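Local coordinates for protein beta-L-arabinobiosidase (Bacteroides thetaiotaomicron, PDB 5MQR) that is a gut bacterial glycoside hydrolase, named a beta-L-arabinobiosidase, that helps degrade complex plant pectin and may also have sialidase activity, at residues K614-S627 with S651-C663. Sequence-based numbering, arbitrary orientation.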
ATOM      1  N   LYS A 614       9.753  17.017  -3.827  1.00 27.31           N
ATOM      2  CA  LYS A 614      10.171  16.520  -5.133  1.00 29.27           C
ATOM      3  C   LYS A 614       9.597  15.146  -5.490  1.00 27.78           C
ATOM      4  O   LYS A 614       9.235  14.916  -6.631  1.00 28.47           O
ATOM      5  CB  LYS A 614      11.694  16.577  -5.243  1.00 32.12           C
ATOM      6  CG  LYS A 614      12.144  18.012  -5.432  1.00 35.74           C
ATOM      7  CD  LYS A 614      13.615  18.254  -5.144  1.00 40.06           C
ATOM      8  CE  LYS A 614      13.915  19.755  -5.302  1.00 43.73           C
ATOM      9  NZ  LYS A 614      15.386  20.007  -5.349  1.00 45.55           N
ATOM     10  N   ASP A 615       9.446  14.274  -4.504  1.00 26.36           N
ATOM     11  CA  ASP A 615       8.843  12.967  -4.713  1.00 25.62           C
ATOM     12  C   ASP A 615       7.418  12.832  -4.181  1.00 25.39           C
ATOM     13  O   ASP A 615       6.934  11.705  -3.972  1.00 24.69           O
ATOM     14  CB  ASP A 615       9.756  11.854  -4.161  1.00 25.20           C
ATOM     15  CG  ASP A 615       9.890  11.859  -2.655  1.00 24.88           C
ATOM     16  OD1 ASP A 615       9.462  12.813  -1.980  1.00 23.92           O
ATOM     17  OD2 ASP A 615      10.490  10.875  -2.148  1.00 25.75           O
ATOM     18  N   ALA A 616       6.724  13.961  -3.999  1.00 25.68           N
ATOM     19  CA  ALA A 616       5.286  13.941  -3.598  1.00 25.75           C
ATOM     20  C   ALA A 616       4.361  13.247  -4.615  1.00 25.60           C
ATOM     21  O   ALA A 616       3.232  12.889  -4.305  1.00 24.98           O
ATOM     22  CB  ALA A 616       4.782  15.370  -3.395  1.00 25.90           C
ATOM     23  N   SER A 617       4.817  13.151  -5.854  1.00 25.84           N
ATOM     24  CA  SER A 617       4.081  12.480  -6.917  1.00 26.30           C
ATOM     25  C   SER A 617       4.152  10.922  -6.805  1.00 25.78           C
ATOM     26  O   SER A 617       3.384  10.208  -7.487  1.00 26.77           O
ATOM     27  CB  SER A 617       4.639  12.987  -8.264  1.00 27.38           C
ATOM     28  OG  SER A 617       6.086  13.104  -8.212  1.00 27.89           O
ATOM     29  N   SER A 618       5.067  10.412  -5.969  1.00 24.09           N
ATOM     30  CA  SER A 618       5.223   8.985  -5.691  1.00 23.38           C
ATOM     31  C   SER A 618       4.290   8.559  -4.564  1.00 23.89           C
ATOM     32  O   SER A 618       4.334   9.110  -3.500  1.00 23.61           O
ATOM     33  CB  SER A 618       6.663   8.681  -5.288  1.00 23.16           C
ATOM     34  OG  SER A 618       6.943   7.281  -5.349  1.00 23.21           O
ATOM     35  N   ALA A 619       3.460   7.553  -4.799  1.00 24.11           N
ATOM     36  CA  ALA A 619       2.400   7.185  -3.858  1.00 24.17           C
ATOM     37  C   ALA A 619       2.847   6.263  -2.708  1.00 24.06           C
ATOM     38  O   ALA A 619       2.312   6.369  -1.618  1.00 25.06           O
ATOM     39  CB  ALA A 619       1.238   6.549  -4.631  1.00 24.28           C
ATOM     40  N   PHE A 620       3.762   5.335  -2.980  1.00 23.58           N
ATOM     41  CA  PHE A 620       4.249   4.359  -2.003  1.00 23.63           C
ATOM     42  C   PHE A 620       5.756   4.501  -1.780  1.00 24.53           C
ATOM     43  O   PHE A 620       6.204   4.598  -0.628  1.00 26.70           O
ATOM     44  CB  PHE A 620       3.886   2.936  -2.436  1.00 23.43           C
ATOM     45  CG  PHE A 620       2.415   2.679  -2.447  1.00 23.55           C
ATOM     46  CD1 PHE A 620       1.612   3.174  -3.487  1.00 23.91           C
ATOM     47  CD2 PHE A 620       1.807   1.989  -1.404  1.00 23.50           C
ATOM     48  CE1 PHE A 620       0.242   2.973  -3.498  1.00 23.42           C
ATOM     49  CE2 PHE A 620       0.436   1.788  -1.406  1.00 23.57           C
ATOM     50  CZ  PHE A 620      -0.343   2.291  -2.454  1.00 24.10           C
ATOM     51  N   LEU A 621       6.548   4.564  -2.849  1.00 23.29           N
ATOM     52  CA  LEU A 621       8.002   4.665  -2.697  1.00 22.82           C
ATOM     53  C   LEU A 621       8.454   6.103  -2.490  1.00 23.52           C
ATOM     54  O   LEU A 621       7.831   7.041  -3.003  1.00 22.73           O
ATOM     55  CB  LEU A 621       8.707   4.080  -3.937  1.00 22.63           C
ATOM     56  CG  LEU A 621       8.317   2.636  -4.300  1.00 21.69           C
ATOM     57  CD1 LEU A 621       9.093   2.162  -5.520  1.00 22.13           C
ATOM     58  CD2 LEU A 621       8.510   1.673  -3.129  1.00 21.22           C
ATOM     59  N   LYS A 622       9.546   6.260  -1.741  1.00 23.87           N
ATOM     60  CA  LYS A 622      10.142   7.556  -1.487  1.00 25.13           C
ATOM     61  C   LYS A 622      11.619   7.546  -1.847  1.00 24.62           C
ATOM     62  O   LYS A 622      12.340   6.577  -1.580  1.00 22.70           O
ATOM     63  CB  LYS A 622       9.954   7.944  -0.014  1.00 27.30           C
ATOM     64  CG  LYS A 622       8.477   8.105   0.424  1.00 29.15           C
ATOM     65  CD  LYS A 622       7.803   9.304  -0.244  1.00 31.42           C
ATOM     66  CE  LYS A 622       6.319   9.071  -0.596  1.00 33.90           C
ATOM     67  NZ  LYS A 622       5.708  10.327  -1.192  1.00 35.18           N
ATOM     68  N   TYR A 623      12.065   8.639  -2.462  1.00 24.81           N
ATOM     69  CA  TYR A 623      13.415   8.721  -2.958  1.00 24.16           C
ATOM     70  C   TYR A 623      14.431   8.547  -1.835  1.00 24.16           C
ATOM     71  O   TYR A 623      15.452   7.904  -2.049  1.00 24.16           O
ATOM     72  CB  TYR A 623      13.677  10.020  -3.744  1.00 24.58           C
ATOM     73  CG  TYR A 623      15.093  10.025  -4.264  1.00 23.86           C
ATOM     74  CD1 TYR A 623      15.444   9.209  -5.327  1.00 23.67           C
ATOM     75  CD2 TYR A 623      16.112  10.754  -3.617  1.00 23.78           C
ATOM     76  CE1 TYR A 623      16.761   9.126  -5.760  1.00 23.77           C
ATOM     77  CE2 TYR A 623      17.436  10.695  -4.075  1.00 23.89           C
ATOM     78  CZ  TYR A 623      17.740   9.869  -5.153  1.00 23.76           C
ATOM     79  OH  TYR A 623      19.022   9.722  -5.628  1.00 25.47           O
ATOM     80  N   ALA A 624      14.145   9.047  -0.637  1.00 23.70           N
ATOM     81  CA  ALA A 624      15.062   8.836   0.526  1.00 24.50           C
ATOM     82  C   ALA A 624      15.440   7.378   0.779  1.00 24.18           C
ATOM     83  O   ALA A 624      16.552   7.103   1.235  1.00 24.50           O
ATOM     84  CB  ALA A 624      14.506   9.455   1.824  1.00 24.17           C
ATOM     85  N   ASP A 625      14.562   6.438   0.452  1.00 24.08           N
ATOM     86  CA  ASP A 625      14.945   5.026   0.587  1.00 24.64           C
ATOM     87  C   ASP A 625      15.854   4.473  -0.518  1.00 23.76           C
ATOM     88  O   ASP A 625      16.338   3.352  -0.386  1.00 23.19           O
ATOM     89  CB  ASP A 625      13.720   4.156   0.748  1.00 25.34           C
ATOM     90  CG  ASP A 625      12.896   4.565   1.928  1.00 26.10           C
ATOM     91  OD1 ASP A 625      13.475   4.829   2.999  1.00 28.63           O
ATOM     92  OD2 ASP A 625      11.679   4.636   1.792  1.00 26.90           O
ATOM     93  N   PHE A 626      16.072   5.252  -1.581  1.00 23.00           N
ATOM     94  CA  PHE A 626      16.918   4.840  -2.709  1.00 23.06           C
ATOM     95  C   PHE A 626      18.137   5.733  -2.977  1.00 22.92           C
ATOM     96  O   PHE A 626      18.985   5.389  -3.832  1.00 23.72           O
ATOM     97  CB  PHE A 626      16.058   4.671  -3.957  1.00 22.64           C
ATOM     98  CG  PHE A 626      14.904   3.755  -3.734  1.00 22.37           C
ATOM     99  CD1 PHE A 626      15.077   2.375  -3.797  1.00 22.08           C
ATOM    100  CD2 PHE A 626      13.664   4.259  -3.363  1.00 21.96           C
ATOM    101  CE1 PHE A 626      14.032   1.524  -3.510  1.00 21.74           C
ATOM    102  CE2 PHE A 626      12.617   3.407  -3.083  1.00 21.96           C
ATOM    103  CZ  PHE A 626      12.805   2.041  -3.163  1.00 22.00           C
ATOM    104  N   SER A 627      18.273   6.814  -2.211  1.00 21.91           N
ATOM    105  CA  SER A 627      19.335   7.764  -2.429  1.00 22.38           C
ATOM    106  C   SER A 627      20.699   7.184  -2.127  1.00 21.71           C
ATOM    107  O   SER A 627      21.677   7.696  -2.661  1.00 21.79           O
ATOM    108  CB  SER A 627      19.143   9.023  -1.590  1.00 23.31           C
ATOM    109  OG  SER A 627      19.074   8.671  -0.231  1.00 25.16           O
ATOM    110  N   SER A 651      22.065  12.982  -7.412  1.00 24.03           N
ATOM    111  CA  SER A 651      21.004  12.427  -6.551  1.00 24.07           C
ATOM    112  C   SER A 651      19.797  13.337  -6.580  1.00 24.25           C
ATOM    113  O   SER A 651      18.686  12.886  -6.684  1.00 23.66           O
ATOM    114  CB  SER A 651      21.478  12.255  -5.097  1.00 23.85           C
ATOM    115  OG  SER A 651      20.516  11.540  -4.325  1.00 23.05           O
ATOM    116  N   GLU A 652      20.039  14.627  -6.490  1.00 26.46           N
ATOM    117  CA  GLU A 652      18.966  15.637  -6.560  1.00 28.37           C
ATOM    118  C   GLU A 652      18.253  15.586  -7.920  1.00 26.80           C
ATOM    119  O   GLU A 652      17.010  15.573  -7.978  1.00 26.11           O
ATOM    120  CB  GLU A 652      19.514  17.041  -6.274  1.00 31.07           C
ATOM    121  CG  GLU A 652      18.509  18.173  -6.472  1.00 35.00           C
ATOM    122  CD  GLU A 652      19.057  19.534  -6.019  1.00 39.72           C
ATOM    123  OE1 GLU A 652      20.204  19.890  -6.384  1.00 42.37           O
ATOM    124  OE2 GLU A 652      18.332  20.254  -5.284  1.00 43.79           O
ATOM    125  N   TRP A 653      19.036  15.547  -8.997  1.00 25.16           N
ATOM    126  CA  TRP A 653      18.483  15.381 -10.329  1.00 24.52           C
ATOM    127  C   TRP A 653      17.636  14.103 -10.423  1.00 23.39           C
ATOM    128  O   TRP A 653      16.548  14.142 -10.988  1.00 22.80           O
ATOM    129  CB  TRP A 653      19.590  15.396 -11.384  1.00 24.48           C
ATOM    130  CG  TRP A 653      19.096  15.213 -12.805  1.00 24.54           C
ATOM    131  CD1 TRP A 653      18.769  16.196 -13.706  1.00 25.32           C
ATOM    132  CD2 TRP A 653      18.866  13.973 -13.470  1.00 23.68           C
ATOM    133  NE1 TRP A 653      18.368  15.630 -14.895  1.00 25.25           N
ATOM    134  CE2 TRP A 653      18.408  14.269 -14.769  1.00 24.21           C
ATOM    135  CE3 TRP A 653      19.001  12.641 -13.090  1.00 23.25           C
ATOM    136  CZ2 TRP A 653      18.094  13.287 -15.684  1.00 24.08           C
ATOM    137  CZ3 TRP A 653      18.693  11.660 -14.009  1.00 23.57           C
ATOM    138  CH2 TRP A 653      18.244  11.988 -15.291  1.00 23.71           C
HETATM  139  N   MSE A 654      18.120  12.993  -9.872  1.00 23.27           N
HETATM  140  CA  MSE A 654      17.360  11.725  -9.925  1.00 23.86           C
HETATM  141  C   MSE A 654      16.047  11.872  -9.196  1.00 23.91           C
HETATM  142  O   MSE A 654      14.997  11.491  -9.712  1.00 22.99           O
HETATM  143  CB  MSE A 654      18.168  10.544  -9.358  1.00 24.40           C
HETATM  144  CG  MSE A 654      19.225  10.076 -10.357  1.00 25.76           C
HETATM  145 SE   MSE A 654      20.660   9.057  -9.473  1.00 28.52          SE
HETATM  146  CE  MSE A 654      19.636   7.397  -9.254  1.00 27.04           C
ATOM    147  N   GLU A 655      16.090  12.443  -7.995  1.00 24.56           N
ATOM    148  CA  GLU A 655      14.888  12.644  -7.204  1.00 26.42           C
ATOM    149  C   GLU A 655      13.803  13.441  -7.968  1.00 26.59           C
ATOM    150  O   GLU A 655      12.629  13.122  -7.871  1.00 26.87           O
ATOM    151  CB  GLU A 655      15.230  13.321  -5.871  1.00 27.65           C
ATOM    152  CG  GLU A 655      14.043  13.400  -4.930  1.00 29.76           C
ATOM    153  CD  GLU A 655      14.325  14.071  -3.579  1.00 31.16           C
ATOM    154  OE1 GLU A 655      15.355  14.758  -3.375  1.00 32.22           O
ATOM    155  OE2 GLU A 655      13.452  13.919  -2.716  1.00 33.72           O
ATOM    156  N   GLU A 656      14.210  14.446  -8.737  1.00 28.16           N
ATOM    157  CA  GLU A 656      13.298  15.246  -9.592  1.00 29.73           C
ATOM    158  C   GLU A 656      12.783  14.495 -10.814  1.00 28.04           C
ATOM    159  O   GLU A 656      11.687  14.771 -11.260  1.00 28.44           O
ATOM    160  CB  GLU A 656      13.994  16.522 -10.125  1.00 32.51           C
ATOM    161  CG  GLU A 656      14.046  17.678  -9.150  1.00 35.32           C
ATOM    162  CD  GLU A 656      15.126  18.739  -9.452  1.00 38.15           C
ATOM    163  OE1 GLU A 656      15.616  18.837 -10.613  1.00 39.72           O
ATOM    164  OE2 GLU A 656      15.501  19.484  -8.499  1.00 39.86           O
ATOM    165  N   ASN A 657      13.578  13.585 -11.370  1.00 26.37           N
ATOM    166  CA  ASN A 657      13.308  13.040 -12.695  1.00 25.58           C
ATOM    167  C   ASN A 657      12.945  11.588 -12.809  1.00 24.33           C
ATOM    168  O   ASN A 657      12.256  11.243 -13.747  1.00 23.65           O
ATOM    169  CB  ASN A 657      14.481  13.347 -13.601  1.00 26.19           C
ATOM    170  CG  ASN A 657      14.497  14.786 -13.997  1.00 27.73           C
ATOM    171  OD1 ASN A 657      13.733  15.187 -14.871  1.00 28.21           O
ATOM    172  ND2 ASN A 657      15.302  15.596 -13.303  1.00 28.20           N
ATOM    173  N   ILE A 658      13.384  10.724 -11.898  1.00 23.44           N
ATOM    174  CA  ILE A 658      13.210   9.306 -12.161  1.00 22.65           C
ATOM    175  C   ILE A 658      11.966   8.673 -11.567  1.00 22.46           C
ATOM    176  O   ILE A 658      11.606   8.962 -10.424  1.00 22.12           O
ATOM    177  CB  ILE A 658      14.468   8.485 -11.853  1.00 22.70           C
ATOM    178  CG1 ILE A 658      14.834   8.429 -10.378  1.00 22.92           C
ATOM    179  CG2 ILE A 658      15.641   9.017 -12.665  1.00 23.24           C
ATOM    180  CD1 ILE A 658      15.699   7.225 -10.072  1.00 22.82           C
ATOM    181  N   PRO A 659      11.294   7.796 -12.347  1.00 21.99           N
ATOM    182  CA  PRO A 659      10.376   6.893 -11.684  1.00 21.96           C
ATOM    183  C   PRO A 659      11.147   6.053 -10.676  1.00 21.61           C
ATOM    184  O   PRO A 659      12.364   5.827 -10.839  1.00 21.73           O
ATOM    185  CB  PRO A 659       9.807   6.035 -12.835  1.00 22.07           C
ATOM    186  CG  PRO A 659      10.006   6.871 -14.058  1.00 22.35           C
ATOM    187  CD  PRO A 659      11.293   7.591 -13.806  1.00 22.17           C
ATOM    188  N   LEU A 660      10.474   5.622  -9.627  1.00 20.96           N
ATOM    189  CA  LEU A 660      11.127   4.808  -8.602  1.00 20.86           C
ATOM    190  C   LEU A 660      10.732   3.343  -8.718  1.00 20.75           C
ATOM    191  O   LEU A 660       9.595   3.039  -9.061  1.00 22.00           O
ATOM    192  CB  LEU A 660      10.793   5.347  -7.216  1.00 20.89           C
ATOM    193  CG  LEU A 660      11.203   6.805  -6.939  1.00 21.21           C
ATOM    194  CD1 LEU A 660      10.634   7.269  -5.600  1.00 21.69           C
ATOM    195  CD2 LEU A 660      12.710   7.017  -6.954  1.00 21.12           C
ATOM    196  N   PHE A 661      11.660   2.446  -8.406  1.00 20.08           N
ATOM    197  CA  PHE A 661      11.452   1.011  -8.554  1.00 20.24           C
ATOM    198  C   PHE A 661      12.040   0.269  -7.350  1.00 19.56           C
ATOM    199  O   PHE A 661      13.049   0.657  -6.798  1.00 18.64           O
ATOM    200  CB  PHE A 661      12.120   0.511  -9.869  1.00 20.93           C
ATOM    201  CG  PHE A 661      12.199  -1.000 -10.001  1.00 21.12           C
ATOM    202  CD1 PHE A 661      11.111  -1.735 -10.420  1.00 21.60           C
ATOM    203  CD2 PHE A 661      13.360  -1.681  -9.705  1.00 21.13           C
ATOM    204  CE1 PHE A 661      11.176  -3.125 -10.531  1.00 21.29           C
ATOM    205  CE2 PHE A 661      13.429  -3.065  -9.814  1.00 21.63           C
ATOM    206  CZ  PHE A 661      12.329  -3.790 -10.218  1.00 21.45           C
ATOM    207  N   GLU A 662      11.398  -0.813  -6.956  1.00 19.91           N
ATOM    208  CA  GLU A 662      12.025  -1.774  -6.062  1.00 20.47           C
ATOM    209  C   GLU A 662      11.523  -3.158  -6.329  1.00 20.64           C
ATOM    210  O   GLU A 662      10.407  -3.348  -6.815  1.00 20.43           O
ATOM    211  CB  GLU A 662      11.788  -1.461  -4.575  1.00 21.09           C
ATOM    212  CG  GLU A 662      10.332  -1.507  -4.115  1.00 21.50           C
ATOM    213  CD  GLU A 662      10.162  -1.501  -2.596  1.00 21.89           C
ATOM    214  OE1 GLU A 662      11.118  -1.129  -1.844  1.00 22.63           O
ATOM    215  OE2 GLU A 662       9.048  -1.867  -2.156  1.00 21.72           O
ATOM    216  N   CYS A 663      12.366  -4.115  -5.965  1.00 20.84           N
ATOM    217  CA  CYS A 663      12.013  -5.506  -5.997  1.00 21.43           C
ATOM    218  C   CYS A 663      12.928  -6.175  -4.994  1.00 21.50           C
ATOM    219  O   CYS A 663      13.814  -5.521  -4.483  1.00 21.98           O
ATOM    220  CB  CYS A 663      12.180  -6.043  -7.412  1.00 21.96           C
ATOM    221  SG  CYS A 663      13.890  -6.238  -7.898  1.00 22.19           S
TER
HETATM  222  O   HOH W   1       9.932  13.201  -8.651  1.00 19.62           O
HETATM  223  O   HOH W   2      11.380  14.730  -1.397  1.00 32.73           O
HETATM  224  O   HOH W   3      22.059  10.922  -2.466  1.00 43.24           O
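Tyr623 lies against the last turns of helix 647-657, with Glu655 across one face of its ring and Ser651 at the hydroxyl end. Glu655 CB stands 3.8 Å from the ring centroid, 22° off the normal, a CH-pi contact, and the glutamate's carboxylate is turned only 25° from the ring plane. With CG anti to the backbone N (chi1 -179°), the phenol reaches along the helix until Tyr623 OH and Ser651 OG share a 2.7 Å hydrogen bond in the ring plane. Leu660 CD2 meets the ring edge at Tyr623 CD1, 3.9 Å away, while its other methyl, CD1, reaches Ser618 OG and the backbone N of Tyr623. Replacing Tyr623 with alanine is likely to deprive Ser651 OG of its phenol partner and leave Glu655 CB and Leu660 CD2 facing a gap.

Farther along, Leu621 CD2 packs 3.6 Å from Glu662 CD, the carboxylate being held by Arg1076 and Tyr1077. Lys614, extended beyond CG, bridges from its NZ to Glu652 OE2 at 3.0 Å and Glu656 OE2 at 3.2 Å, one helical turn apart.

Behind these contacts, Asp615 OD2 accepts the Tyr623 N-H at 2.8 Å, tying the type I turn 615-618 to the tyrosine. Strand 660-662 edges the sheet that continues with 1053-1061, so the loop between strand 600-610 and helix 627-636 packs on both helix and sheet. Charge holds it at the exposed Lys614 end, buried tyrosine and leucine packing farther in; between them, one water donating to Asp615 OD1 and Glu655 OE2, 4.2 Å apart, probably offsets their like charges.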